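Local coordinates for mundticin KS immunity protein (Enterococcus mundtii, PDB 2ZRR), which contributes to the self-protection of the bacteriocin-producing bacterium, probably against its own mundticin KS, and folds as an antiparallel four-helix bundle, at residues R58-S63 against I84-A89; S80-E85 against E107-S112; L52-L57 against D93-N98; D31-K36 against S74-L79. One frame throughout, in Å; residues are numbered along the deposited sequence.

How the interactions relate
Helix 75-90 runs through three of the four contacts: its start meets helix 33-48 in interaction 4, its middle meets the end of the chain in interaction 2, and its later turns meet helix 55-70 in interaction 1. Interactions 1 and 2 join in the core, where Leu61 CD2 and Met82 CE are 3.4 Å apart, and interactions 2 and 4 meet where Met109 CE lies 3.2 Å from Leu79 O. Interaction 3 continues the packing of interaction 1 through Leu57 CD1, 3.7 Å from Ile86 CG2. Interactions 3 and 4 lie on opposite sides of the chain's centre, their own centres about 24 Å apart.

Interaction 1 (R58-S63 against I84-A89); sequences RKVLGS and IEISNA
Val60, on helix 55-70, packs its two methyl groups against the flank of helix 75-90, where Glu85, Ile86 and Ala89 receive them. The two segments run nearly antiparallel, at 166°, with their axes 9.6 Å apart. Val60 and Ile86 face each other most closely in the backbone, and the bond from CA to CB of Val60 points at the other helix. From that CB the side chain forks. CG1, carried away from the backbone N by a chi1 of 171°, touches two residues adjacent in sequence: it is 3.8 Å from Ile86 CG1 and just as far from Glu85 CB. CG2, on the other branch, leans toward the next turn and meets Ala89 CB at 4.2 Å. Glu85 OE1 comes near both methyls, 3.9 Å from Val60 CG1 and 4.0 Å from CG2. One valine thus touches residues on successive turns of its partner helix.

Ile86 also reaches Leu61, whose side chain it crosses at about a right angle, Ile86 CD1 to Leu61 CD2 at 4.2 Å. The same leucine touches Leu45 and Leu48 of helix 33-48, so this edge of the contact leads into the bundle interior. At the other edge the Glu85 carboxylate has a polar partner: OE2 is hydrogen-bonded to Tyr64 OH, one turn further along helix 55-70. Between the two segments themselves the contact is mainly apolar, with Val60, Leu61, Ile86 and Ala89, small or branched, drawn from adjacent turns, as expected of neighbouring helices in an antiparallel four-helix bundle.

Interaction 2 (S80-E85 against E107-S112); sequences SRMNIE and ELMSIS
The backbone of helix 75-90 passes the end of helix 99-109 with Asn83 facing Met109, CA to CA 6.6 Å, and Ser80 facing Ser112, where a type I turn from Met109 to Ser112 carries the chain to its last modelled residue. Met109 and Asn83 cross obliquely. The methionine chain bends at both chi2 (46°) and chi3 (-108°), which folds its terminal methyl back onto the helix opposite: CE rests 3.4 Å from Asn83 CB and equally near Asn83 CA. Met109 CG sits over one face of the Asn83 carboxamide, 3.7 Å from Asn83 CG and 3.5 Å from OD1.

Met82 reaches more deeply. Its chain is extended from the backbone N outward (chi1 166°), so it spans the gap between the helices and lies roughly perpendicular to Leu108, with Met82 CE 3.6 Å from Leu108 CD2. The sulfur follows at 3.9 Å from SD to the same methyl. Both residues are buried: Met82 also touches Leu61 and Tyr64 of helix 55-70, and Leu108 touches Ile41 of helix 33-48. Toward the surface, Ser80 lies near the chain end, its OG hydrogen-bonded to Pro76 O of its own helix. Met82 and Leu108, with neighbours from the other two helices, belong to the hydrophobic core of a four-helix bundle, and Met109 on Asn83 forms its partly exposed margin.

Interaction 3 (L52-L57 against D93-N98); sequences LGNESL and DGVSLN
Apolar contacts join Leu57, in the first turn of helix 55-70, to Val95 and Leu97 in the loop leading to helix 99-109. A single methyl of Leu57, CD2, serves both loop residues: it lies 4.0 Å from Val95 CG1 and 4.0 Å from Leu97 CD2. The two leucines meet tip to tip, whereas the valine comes across Leu57 at a slant. Val95 CG1 also lies 3.8 Å from Asn54 CB, so this methyl touches both the residue just before the helix and one within its first turn. Leu57 and Leu97 both reach Ile90 of helix 75-90 as well, which ties the loop to the helix it has just left.

At the outer edge Asp93 packs against the backbone: its CB lies 3.6 Å from Gly53 O, and the carboxylate atom Asp93 OD2 approaches Leu52 O at 3.4 Å. Both oxygens of this second pair are acceptors, so the approach is no bond and is probably mildly unfavourable. Each segment has its own polar fastening: Asp51 accepts from the backbone nitrogens of Gly53 and Asn54, and Asn98 OD1 caps helix 99-109 by accepting from Gln101 N. The chemistry implies that van der Waals contact holds the two segments together, apolar round Val95 and including Asp93 against the backbone of Leu52 and Gly53, while hydrogen bonds shape each segment separately without linking the two.

Interaction 4 (D31-K36 against S74-L79); sequences DDRRKK and SVPLVL
Arg33 and Arg34 extend from the first turn of helix 33-48 over the start of helix 75-90, at one end of the antiparallel four-helix bundle, and straddle Val75. Arg34 and Val75 lie side by side, pointing opposite ways. Leading off anti to the main-chain nitrogen (chi1 -165°) and then bending at chi3, the arginine curls round the valine, so that one face of its guanidinium lies over Val75 CG2, the methyl 4.0 Å above its centre. The same methyl packs 3.7 Å from Arg34 CA and touches Arg34 CB, filling the crook of the arginine. Ser74 CA stands at the guanidinium edge, 3.9 Å from Arg34 NH2. The charged end is held by main-chain oxygens: NH2 donates to Thr73 O, just before helix 75-90, and NH1 to Leu68 O of helix 55-70, which together would fix the flat group against the valine.

Arg33 comes in differently, nearly square to Pro76, with the edge of its guanidinium against the ring: Arg33 NH1 is 3.5 Å from Pro76 CG. Through NE and NH2, Arg33 grips the Asp31 carboxylate side-on, with both oxygens close to the guanidinium plane. Polar bonds lie at both helix starts: Ser74 OG, at the N-cap, accepts from Leu77 N, and Asp31 OD2 makes an Asx turn with Arg33 N. The bidentate salt bridge pairs Arg33 NH2 with Asp31 OD1 at 2.6 Å and Arg33 NE with Asp31 OD2 at 2.9 Å, while Arg33 N donates to the same OD2 at 3.0 Å, nearly straight at 168°.

Interaction 1 (R58-S63 against I84-A89)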
loop_
_atom_site.group_PDB
_atom_site.type_symbol
_atom_site.label_atom_id
_atom_site.label_comp_id
_atom_site.label_asym_id
_atom_site.label_seq_id
_atom_site.Cartn_x
_atom_site.Cartn_y
_atom_site.Cartn_z
ATOM N N ARG A 58 2.005 7.571 -1.796
ATOM C CA ARG A 58 0.728 7.820 -1.146
ATOM C C ARG A 58 -0.366 7.667 -2.186
ATOM O O ARG A 58 -1.461 7.203 -1.881
ATOM C CB ARG A 58 0.691 9.234 -0.569
ATOM C CG ARG A 58 1.758 9.530 0.478
ATOM C CD ARG A 58 1.569 10.922 1.078
ATOM N NE ARG A 58 0.160 11.208 1.349
ATOM C CZ ARG A 58 -0.474 10.835 2.454
ATOM N NH1 ARG A 58 0.183 10.163 3.391
ATOM N NH2 ARG A 58 -1.760 11.116 2.618
ATOM N N LYS A 59 -0.056 8.058 -3.417
ATOM C CA LYS A 59 -1.007 7.955 -4.518
ATOM C C LYS A 59 -1.403 6.489 -4.727
ATOM O O LYS A 59 -2.588 6.147 -4.684
ATOM C CB LYS A 59 -0.385 8.528 -5.800
ATOM C CG LYS A 59 -1.330 9.372 -6.646
ATOM C CD LYS A 59 -1.498 10.780 -6.086
ATOM C CE LYS A 59 -1.348 11.814 -7.185
ATOM N NZ LYS A 59 0.032 11.834 -7.751
ATOM N N VAL A 60 -0.407 5.628 -4.948
ATOM C CA VAL A 60 -0.632 4.197 -5.149
ATOM C C VAL A 60 -1.385 3.623 -3.960
ATOM O O VAL A 60 -2.389 2.929 -4.111
ATOM C CB VAL A 60 0.695 3.435 -5.262
ATOM C CG1 VAL A 60 0.435 1.932 -5.255
ATOM C CG2 VAL A 60 1.436 3.863 -6.517
ATOM N N LEU A 61 -0.880 3.912 -2.768
ATOM C CA LEU A 61 -1.498 3.429 -1.545
ATOM C C LEU A 61 -2.938 3.872 -1.487
ATOM O O LEU A 61 -3.826 3.072 -1.192
ATOM C CB LEU A 61 -0.760 3.980 -0.331
ATOM C CG LEU A 61 0.661 3.446 -0.165
ATOM C CD1 LEU A 61 1.344 4.158 0.996
ATOM C CD2 LEU A 61 0.613 1.939 0.069
ATOM N N GLY A 62 -3.159 5.159 -1.755
ATOM C CA GLY A 62 -4.503 5.712 -1.717
ATOM C C GLY A 62 -5.377 5.083 -2.777
ATOM O O GLY A 62 -6.540 4.762 -2.536
ATOM N N SER A 63 -4.803 4.885 -3.956
ATOM C CA SER A 63 -5.539 4.280 -5.055
ATOM C C SER A 63 -5.977 2.846 -4.739
ATOM O O SER A 63 -7.125 2.468 -4.994
ATOM C CB SER A 63 -4.690 4.289 -6.326
ATOM O OG SER A 63 -5.175 3.332 -7.257
ATOM N N ILE A 84 3.379 -4.507 -7.703
ATOM C CA ILE A 84 4.158 -4.033 -8.830
ATOM C C ILE A 84 4.239 -2.508 -8.799
ATOM O O ILE A 84 5.321 -1.926 -8.906
ATOM C CB ILE A 84 3.520 -4.496 -10.149
ATOM C CG1 ILE A 84 3.616 -6.019 -10.253
ATOM C CG2 ILE A 84 4.214 -3.838 -11.333
ATOM C CD1 ILE A 84 5.027 -6.564 -10.065
ATOM N N GLU A 85 3.087 -1.869 -8.636
ATOM C CA GLU A 85 3.006 -0.416 -8.588
ATOM C C GLU A 85 3.912 0.235 -7.545
ATOM O O GLU A 85 4.617 1.189 -7.854
ATOM C CB GLU A 85 1.567 0.005 -8.333
ATOM C CG GLU A 85 0.980 0.850 -9.428
ATOM C CD GLU A 85 -0.527 0.866 -9.377
ATOM O OE1 GLU A 85 -1.094 1.853 -8.859
ATOM O OE2 GLU A 85 -1.142 -0.110 -9.857
ATOM N N ILE A 86 3.883 -0.270 -6.313
ATOM C CA ILE A 86 4.709 0.284 -5.233
ATOM C C ILE A 86 6.201 0.176 -5.549
ATOM O O ILE A 86 7.037 0.811 -4.899
ATOM C CB ILE A 86 4.429 -0.429 -3.880
ATOM C CG1 ILE A 86 2.952 -0.285 -3.519
ATOM C CG2 ILE A 86 5.278 0.180 -2.766
ATOM C CD1 ILE A 86 2.573 -0.964 -2.227
ATOM N N SER A 87 6.533 -0.623 -6.556
ATOM C CA SER A 87 7.923 -0.808 -6.949
ATOM C C SER A 87 8.472 0.422 -7.655
ATOM O O SER A 87 9.371 1.086 -7.145
ATOM C CB SER A 87 8.054 -2.026 -7.865
ATOM O OG SER A 87 8.237 -3.211 -7.104
ATOM N N ASN A 88 7.911 0.725 -8.821
ATOM C CA ASN A 88 8.349 1.862 -9.624
ATOM C C ASN A 88 8.038 3.227 -9.020
ATOM O O ASN A 88 8.385 4.255 -9.599
ATOM C CB ASN A 88 7.743 1.776 -11.024
ATOM C CG ASN A 88 7.187 0.401 -11.334
ATOM O OD1 ASN A 88 6.062 0.271 -11.810
ATOM N ND2 ASN A 88 7.974 -0.636 -11.063
ATOM N N ALA A 89 7.386 3.235 -7.861
ATOM C CA ALA A 89 7.041 4.478 -7.172
ATOM C C ALA A 89 8.015 4.698 -6.018
ATOM O O ALA A 89 8.444 5.821 -5.746
ATOM C CB ALA A 89 5.609 4.407 -6.642
#

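Interaction 2 (S80-E85 against E107-S112)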
loop_
_atom_site.group_PDB
_atom_site.type_symbol
_atom_site.label_atom_id
_atom_site.label_comp_id
_atom_site.label_asym_id
_atom_site.label_seq_id
_atom_site.Cartn_x
_atom_site.Cartn_y
_atom_site.Cartn_z
ATOM N N SER A 80 -1.463 -8.075 -5.851
ATOM C CA SER A 80 -0.389 -8.509 -6.737
ATOM C C SER A 80 -0.101 -7.381 -7.733
ATOM O O SER A 80 1.053 -7.121 -8.090
ATOM C CB SER A 80 -0.806 -9.780 -7.483
ATOM O OG SER A 80 -1.168 -10.807 -6.574
ATOM N N ARG A 81 -1.168 -6.710 -8.164
ATOM C CA ARG A 81 -1.068 -5.595 -9.106
ATOM C C ARG A 81 -0.477 -4.369 -8.405
ATOM O O ARG A 81 0.261 -3.582 -9.004
ATOM C CB ARG A 81 -2.460 -5.273 -9.675
ATOM C CG ARG A 81 -2.942 -6.306 -10.699
ATOM C CD ARG A 81 -4.427 -6.192 -11.042
ATOM N NE ARG A 81 -4.746 -6.970 -12.243
ATOM C CZ ARG A 81 -5.964 -7.123 -12.761
ATOM N NH1 ARG A 81 -7.018 -6.552 -12.196
ATOM N NH2 ARG A 81 -6.126 -7.856 -13.854
ATOM N N MET A 82 -0.797 -4.226 -7.124
ATOM C CA MET A 82 -0.308 -3.110 -6.333
ATOM C C MET A 82 1.159 -3.296 -6.025
ATOM O O MET A 82 1.939 -2.351 -6.074
ATOM C CB MET A 82 -1.085 -3.014 -5.024
ATOM C CG MET A 82 -0.439 -2.105 -3.994
ATOM S SD MET A 82 -1.264 -2.190 -2.397
ATOM C CE MET A 82 -0.720 -0.648 -1.683
ATOM N N ASN A 83 1.520 -4.528 -5.692
ATOM C CA ASN A 83 2.895 -4.869 -5.366
ATOM C C ASN A 83 3.803 -4.334 -6.458
ATOM O O ASN A 83 4.861 -3.768 -6.183
ATOM C CB ASN A 83 3.036 -6.391 -5.261
ATOM C CG ASN A 83 4.468 -6.836 -5.022
ATOM O OD1 ASN A 83 5.296 -6.075 -4.513
ATOM N ND2 ASN A 83 4.766 -8.080 -5.389
ATOM N N ILE A 84 3.379 -4.507 -7.703
ATOM C CA ILE A 84 4.158 -4.033 -8.830
ATOM C C ILE A 84 4.239 -2.508 -8.799
ATOM O O ILE A 84 5.321 -1.926 -8.906
ATOM C CB ILE A 84 3.520 -4.496 -10.149
ATOM C CG1 ILE A 84 3.616 -6.019 -10.253
ATOM C CG2 ILE A 84 4.214 -3.838 -11.333
ATOM C CD1 ILE A 84 5.027 -6.564 -10.065
ATOM N N GLU A 85 3.087 -1.869 -8.636
ATOM C CA GLU A 85 3.006 -0.416 -8.588
ATOM C C GLU A 85 3.912 0.235 -7.545
ATOM O O GLU A 85 4.617 1.189 -7.854
ATOM C CB GLU A 85 1.567 0.005 -8.333
ATOM C CG GLU A 85 0.980 0.850 -9.428
ATOM C CD GLU A 85 -0.527 0.866 -9.377
ATOM O OE1 GLU A 85 -1.094 1.853 -8.859
ATOM O OE2 GLU A 85 -1.142 -0.110 -9.857
ATOM N N GLU A 107 4.594 -6.374 5.203
ATOM C CA GLU A 107 3.520 -7.031 5.927
ATOM C C GLU A 107 2.245 -6.961 5.069
ATOM O O GLU A 107 1.357 -7.814 5.161
ATOM C CB GLU A 107 3.336 -6.325 7.271
ATOM C CG GLU A 107 2.017 -6.558 7.973
ATOM C CD GLU A 107 1.891 -5.707 9.229
ATOM O OE1 GLU A 107 0.846 -5.784 9.919
ATOM O OE2 GLU A 107 2.850 -4.956 9.521
ATOM N N LEU A 108 2.167 -5.943 4.219
ATOM C CA LEU A 108 1.017 -5.783 3.341
ATOM C C LEU A 108 1.092 -6.839 2.238
ATOM O O LEU A 108 0.134 -7.584 2.018
ATOM C CB LEU A 108 1.004 -4.374 2.734
ATOM C CG LEU A 108 -0.112 -4.018 1.747
ATOM C CD1 LEU A 108 -1.488 -4.160 2.398
ATOM C CD2 LEU A 108 0.109 -2.605 1.270
ATOM N N MET A 109 2.235 -6.906 1.558
ATOM C CA MET A 109 2.439 -7.881 0.484
ATOM C C MET A 109 2.280 -9.308 1.014
ATOM O O MET A 109 1.767 -10.190 0.326
ATOM C CB MET A 109 3.832 -7.711 -0.125
ATOM C CG MET A 109 3.867 -6.872 -1.386
ATOM S SD MET A 109 2.905 -5.335 -1.275
ATOM C CE MET A 109 1.506 -5.730 -2.333
ATOM N N SER A 110 2.723 -9.520 2.247
ATOM C CA SER A 110 2.634 -10.824 2.887
ATOM C C SER A 110 1.201 -11.326 3.006
ATOM O O SER A 110 0.988 -12.515 3.225
ATOM C CB SER A 110 3.247 -10.773 4.286
ATOM O OG SER A 110 2.261 -11.030 5.280
ATOM N N ILE A 111 0.219 -10.436 2.893
ATOM C CA ILE A 111 -1.168 -10.873 2.997
ATOM C C ILE A 111 -1.471 -11.720 1.769
ATOM O O ILE A 111 -2.191 -12.723 1.848
ATOM C CB ILE A 111 -2.143 -9.685 3.070
ATOM C CG1 ILE A 111 -2.017 -9.010 4.432
ATOM C CG2 ILE A 111 -3.575 -10.167 2.887
ATOM C CD1 ILE A 111 -2.783 -7.717 4.544
ATOM N N SER A 112 -0.899 -11.302 0.641
ATOM C CA SER A 112 -1.026 -11.986 -0.648
ATOM C C SER A 112 -0.761 -11.009 -1.784
ATOM O O SER A 112 0.322 -11.107 -2.399
ATOM C CB SER A 112 -2.414 -12.637 -0.827
ATOM O OG SER A 112 -3.470 -11.692 -0.769
#

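Interaction 3 (L52-L57 against D93-N98)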
loop_
_atom_site.group_PDB
_atom_site.type_symbol
_atom_site.label_atom_id
_atom_site.label_comp_id
_atom_site.label_asym_id
_atom_site.label_seq_id
_atom_site.Cartn_x
_atom_site.Cartn_y
_atom_site.Cartn_z
ATOM N N LEU A 52 6.172 16.361 -1.052
ATOM C CA LEU A 52 6.548 16.195 -2.453
ATOM C C LEU A 52 7.369 14.929 -2.672
ATOM O O LEU A 52 7.393 14.374 -3.772
ATOM C CB LEU A 52 7.344 17.416 -2.935
ATOM C CG LEU A 52 6.612 18.759 -3.084
ATOM C CD1 LEU A 52 7.580 19.800 -3.668
ATOM C CD2 LEU A 52 5.372 18.599 -3.979
ATOM N N GLY A 53 8.032 14.478 -1.612
ATOM C CA GLY A 53 8.866 13.293 -1.687
ATOM C C GLY A 53 8.134 11.982 -1.893
ATOM O O GLY A 53 8.503 11.208 -2.777
ATOM N N ASN A 54 7.105 11.722 -1.089
ATOM C CA ASN A 54 6.353 10.477 -1.209
ATOM C C ASN A 54 4.940 10.590 -1.771
ATOM O O ASN A 54 4.083 9.781 -1.429
ATOM C CB ASN A 54 6.277 9.758 0.146
ATOM C CG ASN A 54 6.397 10.700 1.325
ATOM O OD1 ASN A 54 7.439 10.749 1.980
ATOM N ND2 ASN A 54 5.331 11.440 1.613
ATOM N N GLU A 55 4.684 11.566 -2.635
ATOM C CA GLU A 55 3.340 11.714 -3.192
ATOM C C GLU A 55 2.962 10.522 -4.074
ATOM O O GLU A 55 1.835 10.030 -4.025
ATOM C CB GLU A 55 3.224 13.022 -3.990
ATOM C CG GLU A 55 2.212 14.026 -3.413
ATOM C CD GLU A 55 1.167 13.372 -2.509
ATOM O OE1 GLU A 55 1.177 13.650 -1.288
ATOM O OE2 GLU A 55 0.338 12.580 -3.016
ATOM N N SER A 56 3.911 10.050 -4.871
ATOM C CA SER A 56 3.654 8.918 -5.751
ATOM C C SER A 56 3.257 7.671 -4.966
ATOM O O SER A 56 2.356 6.942 -5.367
ATOM C CB SER A 56 4.889 8.624 -6.603
ATOM O OG SER A 56 5.610 9.816 -6.884
ATOM N N LEU A 57 3.937 7.430 -3.847
ATOM C CA LEU A 57 3.647 6.266 -3.009
ATOM C C LEU A 57 2.283 6.395 -2.350
ATOM O O LEU A 57 1.500 5.449 -2.341
ATOM C CB LEU A 57 4.725 6.102 -1.932
ATOM C CG LEU A 57 4.662 4.831 -1.078
ATOM C CD1 LEU A 57 4.306 3.628 -1.950
ATOM C CD2 LEU A 57 6.008 4.616 -0.398
ATOM N N ASP A 93 11.074 8.851 -6.868
ATOM C CA ASP A 93 11.763 9.957 -6.230
ATOM C C ASP A 93 12.746 9.372 -5.231
ATOM O O ASP A 93 13.447 10.102 -4.527
ATOM C CB ASP A 93 10.762 10.861 -5.513
ATOM C CG ASP A 93 10.606 12.205 -6.195
ATOM O OD1 ASP A 93 11.456 12.540 -7.047
ATOM O OD2 ASP A 93 9.636 12.925 -5.877
ATOM N N GLY A 94 12.792 8.042 -5.183
ATOM C CA GLY A 94 13.686 7.359 -4.265
ATOM C C GLY A 94 13.195 7.481 -2.837
ATOM O O GLY A 94 13.967 7.817 -1.930
ATOM N N VAL A 95 11.904 7.215 -2.642
ATOM C CA VAL A 95 11.291 7.296 -1.321
ATOM C C VAL A 95 12.151 6.548 -0.318
ATOM O O VAL A 95 12.446 5.365 -0.504
ATOM C CB VAL A 95 9.876 6.676 -1.309
ATOM C CG1 VAL A 95 9.086 7.226 -0.137
ATOM C CG2 VAL A 95 9.162 6.962 -2.620
ATOM N N SER A 96 12.564 7.243 0.735
ATOM C CA SER A 96 13.383 6.622 1.765
ATOM C C SER A 96 12.498 6.241 2.944
ATOM O O SER A 96 12.236 7.056 3.832
ATOM C CB SER A 96 14.486 7.576 2.223
ATOM O OG SER A 96 15.708 6.880 2.396
ATOM N N LEU A 97 12.030 4.999 2.938
ATOM C CA LEU A 97 11.164 4.504 3.996
ATOM C C LEU A 97 11.966 4.048 5.201
ATOM O O LEU A 97 12.989 3.385 5.048
ATOM C CB LEU A 97 10.329 3.332 3.484
ATOM C CG LEU A 97 9.322 3.588 2.366
ATOM C CD1 LEU A 97 8.287 2.472 2.367
ATOM C CD2 LEU A 97 8.650 4.938 2.563
ATOM N N ASN A 98 11.503 4.407 6.395
ATOM C CA ASN A 98 12.180 3.992 7.617
ATOM C C ASN A 98 11.833 2.519 7.872
ATOM O O ASN A 98 10.865 2.002 7.308
ATOM C CB ASN A 98 11.746 4.871 8.799
ATOM C CG ASN A 98 10.271 4.718 9.142
ATOM O OD1 ASN A 98 9.625 3.740 8.761
ATOM N ND2 ASN A 98 9.732 5.689 9.876
#

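Interaction 4 (D31-K36 against S74-L79)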
loop_
_atom_site.group_PDB
_atom_site.type_symbol
_atom_site.label_atom_id
_atom_site.label_comp_id
_atom_site.label_asym_id
_atom_site.label_seq_id
_atom_site.Cartn_x
_atom_site.Cartn_y
_atom_site.Cartn_z
ATOM N N ASP A 31 -11.689 -14.994 7.464
ATOM C CA ASP A 31 -11.019 -14.222 6.422
ATOM C C ASP A 31 -11.334 -12.736 6.508
ATOM O O ASP A 31 -12.467 -12.304 6.262
ATOM C CB ASP A 31 -11.410 -14.740 5.035
ATOM C CG ASP A 31 -10.653 -14.045 3.908
ATOM O OD1 ASP A 31 -10.889 -14.415 2.741
ATOM O OD2 ASP A 31 -9.828 -13.143 4.178
ATOM N N ASP A 32 -10.323 -11.959 6.877
ATOM C CA ASP A 32 -10.458 -10.519 6.955
ATOM C C ASP A 32 -9.214 -9.939 6.325
ATOM O O ASP A 32 -8.664 -8.948 6.791
ATOM C CB ASP A 32 -10.608 -10.038 8.403
ATOM C CG ASP A 32 -9.535 -10.570 9.313
ATOM O OD1 ASP A 32 -9.772 -10.604 10.536
ATOM O OD2 ASP A 32 -8.455 -10.954 8.814
ATOM N N ARG A 33 -8.768 -10.592 5.258
ATOM C CA ARG A 33 -7.598 -10.140 4.517
ATOM C C ARG A 33 -7.866 -8.747 3.950
ATOM O O ARG A 33 -6.949 -7.927 3.860
ATOM C CB ARG A 33 -7.310 -11.071 3.343
ATOM C CG ARG A 33 -6.695 -12.396 3.700
ATOM C CD ARG A 33 -6.664 -13.270 2.444
ATOM N NE ARG A 33 -8.005 -13.695 2.036
ATOM C CZ ARG A 33 -8.316 -14.158 0.828
ATOM N NH1 ARG A 33 -7.384 -14.262 -0.108
ATOM N NH2 ARG A 33 -9.558 -14.532 0.557
ATOM N N ARG A 34 -9.116 -8.508 3.538
ATOM C CA ARG A 34 -9.507 -7.213 2.975
ATOM C C ARG A 34 -9.455 -6.163 4.074
ATOM O O ARG A 34 -8.835 -5.116 3.902
ATOM C CB ARG A 34 -10.920 -7.269 2.376
ATOM C CG ARG A 34 -11.239 -6.073 1.452
ATOM C CD ARG A 34 -12.545 -6.258 0.670
ATOM N NE ARG A 34 -12.453 -7.407 -0.222
ATOM C CZ ARG A 34 -11.874 -7.391 -1.420
ATOM N NH1 ARG A 34 -11.330 -6.276 -1.889
ATOM N NH2 ARG A 34 -11.806 -8.510 -2.130
ATOM N N LYS A 35 -10.108 -6.436 5.200
ATOM C CA LYS A 35 -10.068 -5.500 6.321
ATOM C C LYS A 35 -8.603 -5.282 6.763
ATOM O O LYS A 35 -8.163 -4.149 6.959
ATOM C CB LYS A 35 -10.896 -6.041 7.482
ATOM C CG LYS A 35 -11.024 -5.074 8.650
ATOM C CD LYS A 35 -11.031 -5.817 9.986
ATOM C CE LYS A 35 -12.343 -6.572 10.213
ATOM N NZ LYS A 35 -13.332 -5.784 11.018
ATOM N N LYS A 36 -7.845 -6.368 6.887
ATOM C CA LYS A 36 -6.441 -6.287 7.286
ATOM C C LYS A 36 -5.646 -5.446 6.306
ATOM O O LYS A 36 -4.907 -4.550 6.711
ATOM C CB LYS A 36 -5.823 -7.686 7.343
ATOM C CG LYS A 36 -5.456 -8.169 8.733
ATOM C CD LYS A 36 -4.730 -9.521 8.683
ATOM C CE LYS A 36 -5.656 -10.689 9.023
ATOM N NZ LYS A 36 -5.945 -11.541 7.829
ATOM N N SER A 74 -10.639 -9.970 -5.999
ATOM C CA SER A 74 -10.117 -10.675 -4.832
ATOM C C SER A 74 -8.920 -9.921 -4.275
ATOM O O SER A 74 -8.253 -9.168 -4.994
ATOM C CB SER A 74 -9.649 -12.068 -5.235
ATOM O OG SER A 74 -8.367 -11.962 -5.833
ATOM N N VAL A 75 -8.627 -10.136 -2.996
ATOM C CA VAL A 75 -7.484 -9.466 -2.389
ATOM C C VAL A 75 -6.158 -9.814 -3.086
ATOM O O VAL A 75 -5.366 -8.917 -3.398
ATOM C CB VAL A 75 -7.393 -9.774 -0.864
ATOM C CG1 VAL A 75 -5.962 -9.560 -0.360
ATOM C CG2 VAL A 75 -8.354 -8.856 -0.093
ATOM N N PRO A 76 -5.891 -11.111 -3.337
ATOM C CA PRO A 76 -4.621 -11.455 -4.009
ATOM C C PRO A 76 -4.417 -10.792 -5.385
ATOM O O PRO A 76 -3.304 -10.396 -5.728
ATOM C CB PRO A 76 -4.650 -12.982 -4.106
ATOM C CG PRO A 76 -5.707 -13.430 -3.116
ATOM C CD PRO A 76 -6.696 -12.302 -3.005
ATOM N N LEU A 77 -5.488 -10.666 -6.167
ATOM C CA LEU A 77 -5.391 -10.042 -7.489
ATOM C C LEU A 77 -5.032 -8.560 -7.403
ATOM O O LEU A 77 -4.125 -8.089 -8.100
ATOM C CB LEU A 77 -6.712 -10.187 -8.247
ATOM C CG LEU A 77 -6.866 -9.257 -9.458
ATOM C CD1 LEU A 77 -5.688 -9.437 -10.402
ATOM C CD2 LEU A 77 -8.168 -9.563 -10.166
ATOM N N VAL A 78 -5.753 -7.834 -6.544
ATOM C CA VAL A 78 -5.542 -6.398 -6.344
ATOM C C VAL A 78 -4.161 -6.090 -5.792
ATOM O O VAL A 78 -3.485 -5.187 -6.270
ATOM C CB VAL A 78 -6.593 -5.804 -5.370
ATOM C CG1 VAL A 78 -6.080 -4.504 -4.775
ATOM C CG2 VAL A 78 -7.894 -5.545 -6.098
ATOM N N LEU A 79 -3.752 -6.850 -4.779
ATOM C CA LEU A 79 -2.454 -6.662 -4.143
ATOM C C LEU A 79 -1.274 -7.069 -5.008
ATOM O O LEU A 79 -0.194 -6.494 -4.897
ATOM C CB LEU A 79 -2.404 -7.433 -2.832
ATOM C CG LEU A 79 -3.243 -6.797 -1.733
ATOM C CD1 LEU A 79 -3.326 -7.731 -0.546
ATOM C CD2 LEU A 79 -2.625 -5.467 -1.353
#